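Glucokinase (Leishmania braziliensis MHOM/BR/75/M2904, PDB 6EDI) probably phosphorylates D-glucose to glucose 6-phosphate at the expense of ATP, as glucokinases of the actin-like ATPase superfamily do. Local coordinates at residues A[125-130]-A[135-140]; A[75-78]-A[82-85]; A[86-91]-A[145-150]; A[151-156]-A[405-410]. All coordinates share one frame; numbering follows the deposited sequence.

Contact 1: residues A[125-130]-A[135-140]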
loop_
_atom_site.group_PDB
_atom_site.type_symbol
_atom_site.label_atom_id
_atom_site.label_comp_id
_atom_site.label_asym_id
_atom_site.label_seq_id
_atom_site.Cartn_x
_atom_site.Cartn_y
_atom_site.Cartn_z
ATOM N N GLN A 125 -12.876 5.568 10.939
ATOM C CA GLN A 125 -13.652 6.361 11.895
ATOM C C GLN A 125 -15.089 6.587 11.425
ATOM O O GLN A 125 -15.977 6.947 12.200
ATOM C CB GLN A 125 -12.976 7.716 12.094
ATOM C CG GLN A 125 -11.661 7.661 12.848
ATOM C CD GLN A 125 -10.970 9.007 12.887
ATOM O OE1 GLN A 125 -11.211 9.862 12.035
ATOM N NE2 GLN A 125 -10.112 9.202 13.869
ATOM N N LEU A 126 -15.297 6.377 10.140
ATOM C CA LEU A 126 -16.555 6.706 9.513
ATOM C C LEU A 126 -16.717 5.746 8.348
ATOM O O LEU A 126 -15.806 5.593 7.536
ATOM C CB LEU A 126 -16.494 8.161 9.046
ATOM C CG LEU A 126 -17.665 8.935 8.456
ATOM C CD1 LEU A 126 -17.404 10.423 8.666
ATOM C CD2 LEU A 126 -17.812 8.637 6.964
ATOM N N ALA A 127 -17.857 5.072 8.270
ATOM C CA ALA A 127 -18.101 4.180 7.141
ATOM C C ALA A 127 -19.176 4.805 6.267
ATOM O O ALA A 127 -20.326 4.940 6.693
ATOM C CB ALA A 127 -18.498 2.787 7.608
ATOM N N GLY A 128 -18.778 5.184 5.053
ATOM C CA GLY A 128 -19.537 6.091 4.204
ATOM C C GLY A 128 -20.786 5.469 3.655
ATOM O O GLY A 128 -21.166 4.394 4.115
ATOM N N PRO A 129 -21.434 6.138 2.677
ATOM C CA PRO A 129 -22.703 5.599 2.186
ATOM C C PRO A 129 -22.526 4.186 1.693
ATOM O O PRO A 129 -21.491 3.833 1.125
ATOM C CB PRO A 129 -23.055 6.526 1.024
ATOM C CG PRO A 129 -22.423 7.805 1.376
ATOM C CD PRO A 129 -21.101 7.411 2.015
ATOM N N PHE A 130 -23.532 3.374 1.972
ATOM C CA PHE A 130 -23.602 2.018 1.486
ATOM C C PHE A 130 -24.668 2.032 0.402
ATOM O O PHE A 130 -25.562 2.878 0.421
ATOM C CB PHE A 130 -24.008 1.085 2.624
ATOM C CG PHE A 130 -23.104 1.170 3.826
ATOM C CD1 PHE A 130 -23.326 2.121 4.809
ATOM C CD2 PHE A 130 -22.044 0.286 3.976
ATOM C CE1 PHE A 130 -22.499 2.204 5.920
ATOM C CE2 PHE A 130 -21.214 0.353 5.086
ATOM C CZ PHE A 130 -21.442 1.318 6.060
ATOM N N GLY A 135 -27.715 5.553 6.020
ATOM C CA GLY A 135 -26.981 6.123 7.133
ATOM C C GLY A 135 -25.473 6.041 7.027
ATOM O O GLY A 135 -24.921 5.401 6.125
ATOM N N ILE A 136 -24.814 6.698 7.973
ATOM C CA ILE A 136 -23.366 6.656 8.085
ATOM C C ILE A 136 -22.983 6.026 9.421
ATOM O O ILE A 136 -23.580 6.334 10.456
ATOM C CB ILE A 136 -22.770 8.071 7.971
ATOM C CG1 ILE A 136 -23.233 8.733 6.668
ATOM C CG2 ILE A 136 -21.241 8.041 8.090
ATOM C CD1 ILE A 136 -22.868 7.965 5.411
ATOM N N ALA A 137 -22.023 5.106 9.391
ATOM C CA ALA A 137 -21.458 4.557 10.616
ATOM C C ALA A 137 -20.414 5.534 11.114
ATOM O O ALA A 137 -19.470 5.848 10.390
ATOM C CB ALA A 137 -20.822 3.212 10.355
ATOM N N ARG A 138 -20.587 6.027 12.334
ATOM C CA ARG A 138 -19.578 6.884 12.945
ATOM C C ARG A 138 -19.071 6.216 14.210
ATOM O O ARG A 138 -19.836 6.003 15.150
ATOM C CB ARG A 138 -20.147 8.278 13.240
ATOM C CG ARG A 138 -20.649 8.970 11.983
ATOM C CD ARG A 138 -21.124 10.406 12.219
ATOM N NE ARG A 138 -21.650 10.985 10.983
ATOM C CZ ARG A 138 -22.818 10.634 10.448
ATOM N NH1 ARG A 138 -23.568 9.716 11.043
ATOM N NH2 ARG A 138 -23.238 11.188 9.317
ATOM N N LEU A 139 -17.785 5.873 14.216
ATOM C CA LEU A 139 -17.172 5.163 15.334
ATOM C C LEU A 139 -17.371 5.897 16.665
ATOM O O LEU A 139 -17.612 5.275 17.706
ATOM C CB LEU A 139 -15.676 4.957 15.066
ATOM C CG LEU A 139 -14.899 4.271 16.184
ATOM C CD1 LEU A 139 -15.318 2.824 16.287
ATOM C CD2 LEU A 139 -13.391 4.395 15.972
ATOM N N VAL A 140 -17.284 7.221 16.618
ATOM C CA VAL A 140 -17.419 8.048 17.817
ATOM C C VAL A 140 -18.789 7.896 18.513
ATOM O O VAL A 140 -18.902 8.109 19.722
ATOM C CB VAL A 140 -17.146 9.534 17.489
ATOM C CG1 VAL A 140 -18.262 10.104 16.635
ATOM C CG2 VAL A 140 -16.969 10.346 18.766
HETATM O O HOH W 1 -16.169 8.889 14.388
HETATM O O HOH W 2 -25.611 4.799 3.611
#
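Residues 125-130 and 135-140 run antiparallel as a beta hairpin, with Leu-126 facing Arg-138 in a non-hydrogen-bonded pair and Ala-127 facing Ala-137 in a hydrogen-bonded one. Ala-127 N donates to Ala-137 O at 2.8 Å, and Ala-137 N returns the bond to Ala-127 O at 3.2 Å. Leu-139 N donates to Gln-125 O at 2.9 Å. The same oxygen accepts from a water that also takes the N-H of Val-140. A second water joins Phe-130 N to Gly-135 O where the strands part.

Ile-136 spreads its branches over Leu-126 and Pro-129. Ile-136 CG2 lies anti to the backbone N and meets Leu-126 CD2 at 3.7 Å. Ile-136 CD1 lies 3.9 Å from Pro-129 CD, and these two side chains run side by side. On the face of the sheet away from Leu-126 and Arg-138, the methyls of Ala-127 and Ala-137 touch, CB to CB, at 3.6 Å. Gly-135 O lies in the ring plane of Phe-130, at its edge.

Gln-125 and Leu-126 form a classic beta bulge opposite Thr-122, in the strand that completes this small three-stranded sheet. The two alanines rest on Leu-154 of strand 152-156, and Ala-127 and Phe-130 also pack on Val-117 of strand 110-117.

Contact 2: residues A[75-78]-A[82-85]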
loop_
_atom_site.group_PDB
_atom_site.type_symbol
_atom_site.label_atom_id
_atom_site.label_comp_id
_atom_site.label_asym_id
_atom_site.label_seq_id
_atom_site.Cartn_x
_atom_site.Cartn_y
_atom_site.Cartn_z
ATOM N N LYS A 75 -30.634 -8.474 13.532
ATOM C CA LYS A 75 -31.179 -8.254 12.205
ATOM C C LYS A 75 -31.359 -6.772 11.957
ATOM O O LYS A 75 -32.010 -6.081 12.742
ATOM C CB LYS A 75 -32.509 -9.000 12.021
ATOM C CG LYS A 75 -32.347 -10.501 11.806
ATOM C CD LYS A 75 -32.093 -11.240 13.123
ATOM C CE LYS A 75 -31.344 -12.554 12.903
ATOM N NZ LYS A 75 -31.251 -13.376 14.154
ATOM N N VAL A 76 -30.764 -6.285 10.869
ATOM C CA VAL A 76 -30.930 -4.899 10.443
ATOM C C VAL A 76 -32.310 -4.736 9.798
ATOM O O VAL A 76 -32.470 -4.860 8.580
ATOM C CB VAL A 76 -29.830 -4.473 9.452
ATOM C CG1 VAL A 76 -29.772 -2.955 9.355
ATOM C CG2 VAL A 76 -28.476 -5.040 9.888
ATOM N N THR A 77 -33.302 -4.461 10.632
ATOM C CA THR A 77 -34.692 -4.468 10.199
ATOM C C THR A 77 -35.082 -3.172 9.507
ATOM O O THR A 77 -36.090 -3.129 8.800
ATOM C CB THR A 77 -35.628 -4.708 11.392
ATOM O OG1 THR A 77 -35.483 -3.635 12.331
ATOM C CG2 THR A 77 -35.284 -6.014 12.072
ATOM N N LYS A 78 -34.291 -2.121 9.715
ATOM C CA LYS A 78 -34.569 -0.806 9.129
ATOM C C LYS A 78 -33.679 -0.543 7.913
ATOM O O LYS A 78 -33.711 0.543 7.336
ATOM C CB LYS A 78 -34.359 0.301 10.174
ATOM C CG LYS A 78 -34.942 1.672 9.795
ATOM C CD LYS A 78 -34.196 2.812 10.491
ATOM C CE LYS A 78 -34.480 4.153 9.835
ATOM N NZ LYS A 78 -33.934 5.288 10.635
ATOM N N ARG A 82 -27.101 2.716 11.242
ATOM C CA ARG A 82 -27.156 3.339 12.563
ATOM C C ARG A 82 -27.857 2.430 13.567
ATOM O O ARG A 82 -27.776 2.643 14.773
ATOM C CB ARG A 82 -27.852 4.701 12.478
ATOM C CG ARG A 82 -27.081 5.727 11.646
ATOM C CD ARG A 82 -27.941 6.896 11.211
ATOM N NE ARG A 82 -28.950 6.500 10.231
ATOM C CZ ARG A 82 -29.738 7.355 9.583
ATOM N NH1 ARG A 82 -29.637 8.656 9.812
ATOM N NH2 ARG A 82 -30.630 6.907 8.710
ATOM N N GLN A 83 -28.530 1.401 13.065
ATOM C CA GLN A 83 -29.144 0.397 13.933
ATOM C C GLN A 83 -28.099 -0.392 14.738
ATOM O O GLN A 83 -28.436 -1.047 15.717
ATOM C CB GLN A 83 -30.057 -0.546 13.135
ATOM C CG GLN A 83 -30.956 -1.433 14.001
ATOM C CD GLN A 83 -32.062 -2.130 13.217
ATOM O OE1 GLN A 83 -32.064 -2.131 11.982
ATOM N NE2 GLN A 83 -33.015 -2.719 13.936
ATOM N N LEU A 84 -26.824 -0.310 14.350
ATOM C CA LEU A 84 -25.770 -0.928 15.154
ATOM C C LEU A 84 -25.826 -0.395 16.589
ATOM O O LEU A 84 -25.585 -1.136 17.531
ATOM C CB LEU A 84 -24.374 -0.700 14.547
ATOM C CG LEU A 84 -24.112 -1.304 13.163
ATOM C CD1 LEU A 84 -22.653 -1.208 12.798
ATOM C CD2 LEU A 84 -24.534 -2.744 13.137
ATOM N N LEU A 85 -26.178 0.883 16.744
ATOM C CA LEU A 85 -26.232 1.515 18.066
ATOM C C LEU A 85 -27.229 0.817 18.984
ATOM O O LEU A 85 -26.946 0.572 20.160
ATOM C CB LEU A 85 -26.563 3.008 17.960
ATOM C CG LEU A 85 -25.383 3.955 17.736
ATOM C CD1 LEU A 85 -24.761 3.720 16.380
ATOM C CD2 LEU A 85 -25.797 5.414 17.870
#
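Gln-83 reaches across to segment 75-78 with its side chain extended. From CB the chain leaves with CG anti to the backbone N (chi1 -168°), and it stays stretched through CG to the amide. Gln-83 CD comes to 3.7 Å from Thr-77 N. Beyond it the amide splits its work between two neighbouring residues. Gln-83 OE1 accepts from Lys-78 N at 3.2 Å, the donor tilted 22° from the carbonyl plane. Gln-83 OE1 also sits 3.6 Å from Val-76 CG1, the two side chains passing head to tail. Gln-83 NE2 donates to Thr-77 OG1 at 3.1 Å, with the hydroxyl oxygen close to the amide plane. Donor and acceptor ends are thus both used, which should fix the rotation of the amide.

Val-76 is the centre of an inverse gamma turn, just after strand 67-75. The contact spans the short connection from that strand to helix 84-98. Val-76 also makes a backbone hydrogen bond with Thr-50.

At the exposed end, Lys-78 NZ and Arg-82 NH2 come within 4.2 Å of each other. Asp-80, from the turn between the two segments, forms salt bridges through OD2 with both groups and probably offsets their repulsion.

Contact 3: residues A[86-91]-A[145-150]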
loop_
_atom_site.group_PDB
_atom_site.type_symbol
_atom_site.label_atom_id
_atom_site.label_comp_id
_atom_site.label_asym_id
_atom_site.label_seq_id
_atom_site.Cartn_x
_atom_site.Cartn_y
_atom_site.Cartn_z
ATOM N N GLU A 86 -28.394 0.493 18.440
ATOM C CA GLU A 86 -29.387 -0.260 19.187
ATOM C C GLU A 86 -28.783 -1.572 19.636
ATOM O O GLU A 86 -28.911 -1.956 20.800
ATOM C CB GLU A 86 -30.609 -0.534 18.322
ATOM C CG GLU A 86 -31.155 0.700 17.646
ATOM C CD GLU A 86 -32.564 0.504 17.165
ATOM O OE1 GLU A 86 -33.053 -0.649 17.199
ATOM O OE2 GLU A 86 -33.183 1.509 16.762
ATOM N N PHE A 87 -28.107 -2.250 18.709
ATOM C CA PHE A 87 -27.548 -3.573 18.984
ATOM C C PHE A 87 -26.493 -3.521 20.092
ATOM O O PHE A 87 -26.512 -4.335 21.014
ATOM C CB PHE A 87 -26.949 -4.199 17.719
ATOM C CG PHE A 87 -27.923 -4.341 16.582
ATOM C CD1 PHE A 87 -29.287 -4.428 16.818
ATOM C CD2 PHE A 87 -27.465 -4.375 15.270
ATOM C CE1 PHE A 87 -30.187 -4.549 15.767
ATOM C CE2 PHE A 87 -28.349 -4.502 14.206
ATOM C CZ PHE A 87 -29.718 -4.592 14.455
ATOM N N PHE A 88 -25.576 -2.564 19.996
ATOM C CA PHE A 88 -24.537 -2.437 21.009
ATOM C C PHE A 88 -25.161 -2.166 22.377
ATOM O O PHE A 88 -24.732 -2.725 23.388
ATOM C CB PHE A 88 -23.545 -1.336 20.643
ATOM C CG PHE A 88 -22.826 -1.576 19.353
ATOM C CD1 PHE A 88 -22.609 -2.873 18.890
ATOM C CD2 PHE A 88 -22.377 -0.503 18.591
ATOM C CE1 PHE A 88 -21.948 -3.094 17.675
ATOM C CE2 PHE A 88 -21.725 -0.709 17.383
ATOM C CZ PHE A 88 -21.507 -2.010 16.926
ATOM N N ASP A 89 -26.199 -1.334 22.399
ATOM C CA ASP A 89 -26.896 -1.065 23.651
ATOM C C ASP A 89 -27.628 -2.306 24.195
ATOM O O ASP A 89 -27.576 -2.571 25.396
ATOM C CB ASP A 89 -27.837 0.132 23.524
ATOM C CG ASP A 89 -28.209 0.713 24.871
ATOM O OD1 ASP A 89 -27.385 1.466 25.436
ATOM O OD2 ASP A 89 -29.312 0.404 25.375
ATOM N N GLU A 90 -28.281 -3.079 23.328
ATOM C CA GLU A 90 -28.908 -4.329 23.778
ATOM C C GLU A 90 -27.897 -5.313 24.371
ATOM O O GLU A 90 -28.212 -6.042 25.310
ATOM C CB GLU A 90 -29.681 -5.017 22.648
ATOM C CG GLU A 90 -30.832 -4.217 22.079
ATOM C CD GLU A 90 -32.024 -5.087 21.721
ATOM O OE1 GLU A 90 -31.985 -5.779 20.679
ATOM O OE2 GLU A 90 -33.003 -5.079 22.494
ATOM N N VAL A 91 -26.688 -5.347 23.813
ATOM C CA VAL A 91 -25.645 -6.234 24.329
ATOM C C VAL A 91 -25.185 -5.725 25.686
ATOM O O VAL A 91 -25.054 -6.490 26.653
ATOM C CB VAL A 91 -24.436 -6.304 23.377
ATOM C CG1 VAL A 91 -23.272 -7.057 24.030
ATOM C CG2 VAL A 91 -24.824 -6.965 22.067
ATOM N N GLU A 145 -17.701 1.370 26.218
ATOM C CA GLU A 145 -17.448 0.134 26.936
ATOM C C GLU A 145 -17.200 -1.023 25.971
ATOM O O GLU A 145 -16.524 -1.994 26.320
ATOM C CB GLU A 145 -18.624 -0.183 27.863
ATOM C CG GLU A 145 -18.978 0.952 28.819
ATOM C CD GLU A 145 -20.337 0.766 29.469
ATOM O OE1 GLU A 145 -21.352 1.133 28.840
ATOM O OE2 GLU A 145 -20.395 0.248 30.605
ATOM N N LEU A 146 -17.760 -0.934 24.765
ATOM C CA LEU A 146 -17.502 -1.957 23.750
ATOM C C LEU A 146 -16.419 -1.504 22.788
ATOM O O LEU A 146 -15.741 -2.328 22.173
ATOM C CB LEU A 146 -18.775 -2.322 22.976
ATOM C CG LEU A 146 -19.882 -2.914 23.843
ATOM C CD1 LEU A 146 -21.075 -3.354 23.013
ATOM C CD2 LEU A 146 -19.341 -4.080 24.665
ATOM N N PHE A 147 -16.249 -0.193 22.669
ATOM C CA PHE A 147 -15.260 0.351 21.746
ATOM C C PHE A 147 -14.390 1.390 22.431
ATOM O O PHE A 147 -14.654 2.597 22.321
ATOM C CB PHE A 147 -15.938 0.929 20.499
ATOM C CG PHE A 147 -16.782 -0.079 19.761
ATOM C CD1 PHE A 147 -18.121 -0.267 20.098
ATOM C CD2 PHE A 147 -16.225 -0.862 18.754
ATOM C CE1 PHE A 147 -18.896 -1.213 19.432
ATOM C CE2 PHE A 147 -16.982 -1.804 18.082
ATOM C CZ PHE A 147 -18.327 -1.982 18.420
ATOM N N PRO A 148 -13.336 0.919 23.129
ATOM C CA PRO A 148 -12.520 1.809 23.960
ATOM C C PRO A 148 -11.862 2.903 23.147
ATOM O O PRO A 148 -11.446 2.669 22.001
ATOM C CB PRO A 148 -11.461 0.869 24.559
ATOM C CG PRO A 148 -12.108 -0.469 24.588
ATOM C CD PRO A 148 -12.951 -0.497 23.307
ATOM N N LYS A 149 -11.803 4.089 23.743
ATOM C CA LYS A 149 -11.167 5.246 23.138
ATOM C C LYS A 149 -9.760 4.878 22.712
ATOM O O LYS A 149 -9.030 4.258 23.478
ATOM C CB LYS A 149 -11.126 6.402 24.149
ATOM C CG LYS A 149 -10.222 7.560 23.734
ATOM C CD LYS A 149 -10.106 8.616 24.834
ATOM C CE LYS A 149 -9.020 9.648 24.514
ATOM N NZ LYS A 149 -8.910 10.711 25.567
ATOM N N GLY A 150 -9.392 5.222 21.480
ATOM C CA GLY A 150 -8.039 4.996 21.004
ATOM C C GLY A 150 -7.685 3.539 20.768
ATOM O O GLY A 150 -6.533 3.202 20.513
#
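Phe-88 and Phe-147 form the tight part of this contact. The edge of Phe-147 turns to the face of Phe-88, with ring centroids 4.8 Å apart and planes at 55°, so the edge-to-face stack is inclined. CE1 of Phe-147 sits over the centre of the Phe-88 ring and is 3.5 Å from Phe-88 CE2. CZ of Phe-147 is equally near Phe-88 CZ. The side chains as a whole, unlike the ring planes, meet nearly at right angles.

Here the helix 84-98 is joined to the loop that leads from strand 137-138 into strand 152-156. Both rings also rest on Val-115 of strand 110-117, in the six-stranded mixed sheet, and Tyr-142 meets both. The packing thus places helix and loop together against the sheet.

Leu-146 makes a looser fit. Leu-146 CD1 lies 3.7 Å from Phe-88 O and 4.0 Å from Phe-88 CB. Val-91 is more distant, with Val-91 CG1 4.4 Å from Leu-146 CD1, but it continues the apolar patch onto Val-54 and Phe-56 of strand 51-58. Towards solvent the helix carries Glu-86, Asp-89 and Glu-90. Glu-145 keeps a long, weak ion pair with Lys-96.

Contact 4: residues A[151-156]-A[405-410]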
loop_
_atom_site.group_PDB
_atom_site.type_symbol
_atom_site.label_atom_id
_atom_site.label_comp_id
_atom_site.label_asym_id
_atom_site.label_seq_id
_atom_site.Cartn_x
_atom_site.Cartn_y
_atom_site.Cartn_z
ATOM N N ARG A 151 -8.685 2.668 20.835
ATOM C CA ARG A 151 -8.454 1.242 20.672
ATOM C C ARG A 151 -9.535 0.628 19.790
ATOM O O ARG A 151 -9.848 -0.551 19.919
ATOM C CB ARG A 151 -8.445 0.549 22.038
ATOM C CG ARG A 151 -7.378 1.050 23.026
ATOM C CD ARG A 151 -6.942 -0.100 23.930
ATOM N NE ARG A 151 -5.496 -0.239 24.141
ATOM C CZ ARG A 151 -4.538 -0.104 23.218
ATOM N NH1 ARG A 151 -4.809 0.199 21.954
ATOM N NH2 ARG A 151 -3.279 -0.278 23.571
ATOM N N SER A 152 -10.095 1.434 18.889
ATOM C CA SER A 152 -11.259 1.021 18.116
ATOM C C SER A 152 -11.246 1.539 16.674
ATOM O O SER A 152 -10.708 2.603 16.393
ATOM C CB SER A 152 -12.531 1.473 18.823
ATOM O OG SER A 152 -12.591 0.920 20.122
ATOM N N ALA A 153 -11.849 0.790 15.760
ATOM C CA ALA A 153 -11.836 1.202 14.361
ATOM C C ALA A 153 -12.957 0.543 13.610
ATOM O O ALA A 153 -13.377 -0.570 13.953
ATOM C CB ALA A 153 -10.509 0.832 13.708
ATOM N N LEU A 154 -13.436 1.229 12.578
ATOM C CA LEU A 154 -14.226 0.585 11.552
ATOM C C LEU A 154 -13.246 -0.022 10.564
ATOM O O LEU A 154 -12.234 0.584 10.230
ATOM C CB LEU A 154 -15.131 1.590 10.836
ATOM C CG LEU A 154 -16.101 2.337 11.739
ATOM C CD1 LEU A 154 -16.882 3.385 10.956
ATOM C CD2 LEU A 154 -17.028 1.354 12.405
ATOM N N LEU A 155 -13.538 -1.231 10.117
ATOM C CA LEU A 155 -12.691 -1.904 9.153
ATOM C C LEU A 155 -13.467 -2.210 7.877
ATOM O O LEU A 155 -14.648 -2.613 7.917
ATOM C CB LEU A 155 -12.155 -3.206 9.745
ATOM C CG LEU A 155 -11.481 -3.154 11.121
ATOM C CD1 LEU A 155 -11.217 -4.569 11.623
ATOM C CD2 LEU A 155 -10.186 -2.337 11.104
ATOM N N ASN A 156 -12.800 -2.022 6.745
ATOM C CA ASN A 156 -13.281 -2.574 5.483
ATOM C C ASN A 156 -13.332 -4.081 5.600
ATOM O O ASN A 156 -12.568 -4.672 6.362
ATOM C CB ASN A 156 -12.336 -2.198 4.330
ATOM C CG ASN A 156 -12.690 -0.867 3.696
ATOM O OD1 ASN A 156 -13.690 -0.758 2.972
ATOM N ND2 ASN A 156 -11.871 0.155 3.957
ATOM N N LEU A 405 -10.347 -9.340 16.143
ATOM C CA LEU A 405 -9.333 -9.687 17.139
ATOM C C LEU A 405 -7.934 -9.314 16.643
ATOM O O LEU A 405 -7.108 -8.763 17.395
ATOM C CB LEU A 405 -9.393 -11.183 17.492
ATOM C CG LEU A 405 -8.386 -11.731 18.521
ATOM C CD1 LEU A 405 -9.003 -12.807 19.407
ATOM C CD2 LEU A 405 -7.142 -12.287 17.842
ATOM N N GLY A 406 -7.668 -9.631 15.375
ATOM C CA GLY A 406 -6.367 -9.382 14.790
ATOM C C GLY A 406 -6.012 -7.914 14.916
ATOM O O GLY A 406 -4.895 -7.572 15.289
ATOM N N PHE A 407 -6.985 -7.056 14.628
ATOM C CA PHE A 407 -6.838 -5.628 14.799
ATOM C C PHE A 407 -6.400 -5.291 16.219
ATOM O O PHE A 407 -5.373 -4.642 16.422
ATOM C CB PHE A 407 -8.148 -4.921 14.494
ATOM C CG PHE A 407 -8.152 -3.476 14.899
ATOM C CD1 PHE A 407 -7.552 -2.516 14.084
ATOM C CD2 PHE A 407 -8.723 -3.077 16.101
ATOM C CE1 PHE A 407 -7.548 -1.176 14.449
ATOM C CE2 PHE A 407 -8.720 -1.739 16.479
ATOM C CZ PHE A 407 -8.138 -0.789 15.652
ATOM N N GLY A 408 -7.187 -5.738 17.191
ATOM C CA GLY A 408 -6.906 -5.458 18.588
ATOM C C GLY A 408 -5.536 -5.919 19.041
ATOM O O GLY A 408 -4.883 -5.241 19.828
ATOM N N SER A 409 -5.096 -7.064 18.525
ATOM C CA SER A 409 -3.847 -7.681 18.953
ATOM C C SER A 409 -2.623 -6.869 18.503
ATOM O O SER A 409 -1.542 -6.982 19.084
ATOM C CB SER A 409 -3.761 -9.121 18.429
ATOM O OG SER A 409 -3.474 -9.146 17.038
ATOM N N GLN A 410 -2.803 -6.040 17.479
ATOM C CA GLN A 410 -1.706 -5.242 16.942
ATOM C C GLN A 410 -1.657 -3.840 17.531
ATOM O O GLN A 410 -0.880 -3.008 17.081
ATOM C CB GLN A 410 -1.821 -5.141 15.418
ATOM C CG GLN A 410 -1.607 -6.463 14.719
ATOM C CD GLN A 410 -0.380 -7.194 15.250
ATOM O OE1 GLN A 410 0.760 -6.732 15.095
ATOM N NE2 GLN A 410 -0.607 -8.329 15.901
#
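The ring of Phe-407 is the flat group of this contact, and it meets segment 151-156 mainly with its outer rim. Arg-151 O lies at the ring edge, in plane, 3.8 Å from Phe-407 CE2. Ala-153 comes in obliquely, with Ala-153 CB 3.5 Å from Phe-407 CZ and 3.7 Å from Phe-407 CE1. Leu-155 also approaches at a slant. Leu-155 CD2 is 4.0 Å from Phe-407 CD1, so these two residues of the strand meet neighbouring parts of the rim. Phe-407 has CG anti to the backbone N (chi1 169°), which carries the ring out from the helix to the strand.

Strand and helix pass at 140° between their N-to-C directions, with axes 9.6 Å apart at closest approach. Strand 152-156 is the outermost strand of the six-stranded mixed sheet, and its backbone bonds to Val-115 and Val-117 of strand 110-117. Helix 399-409, near the C-terminus of the chain, packs on the face of the sheet at this outermost strand. Val-224 of the second subunit packs on both Ala-153 and Phe-407, so the contact borders directly on that subunit.

Ser-409 OG donates to Gly-406 O at 2.7 Å. Ser-409 OG also accepts from Gln-410 NE2 at 3.2 Å. Gln-410 OE1 takes the backbone N-H of Tyr-228. Ser-152, whose CB points away from the helix, has its OG hydrogen-bonded to Pro-148 O.

Contacts 3 and 4 are buried and apolar. Each brings a phenylalanine from a helix against its partner, but contact 3 has a ring pair, while contact 4 sets one ring against aliphatic groups and a backbone carbonyl. Contact 1 is partly buried and held chiefly by backbone hydrogen bonds. Contact 2 lies at the surface and depends on a side-chain amide. Contacts 2 and 3 share helix 84-98, and Phe-87 touches the backbone of Lys-75. Arg-82 packs on Gly-135 and Ile-136, linking contacts 2 and 1. Leu-154 joins contact 1 to the strand of contact 4. Contact 4 alone of the four brings in helix 399-409 from the far end of the chain.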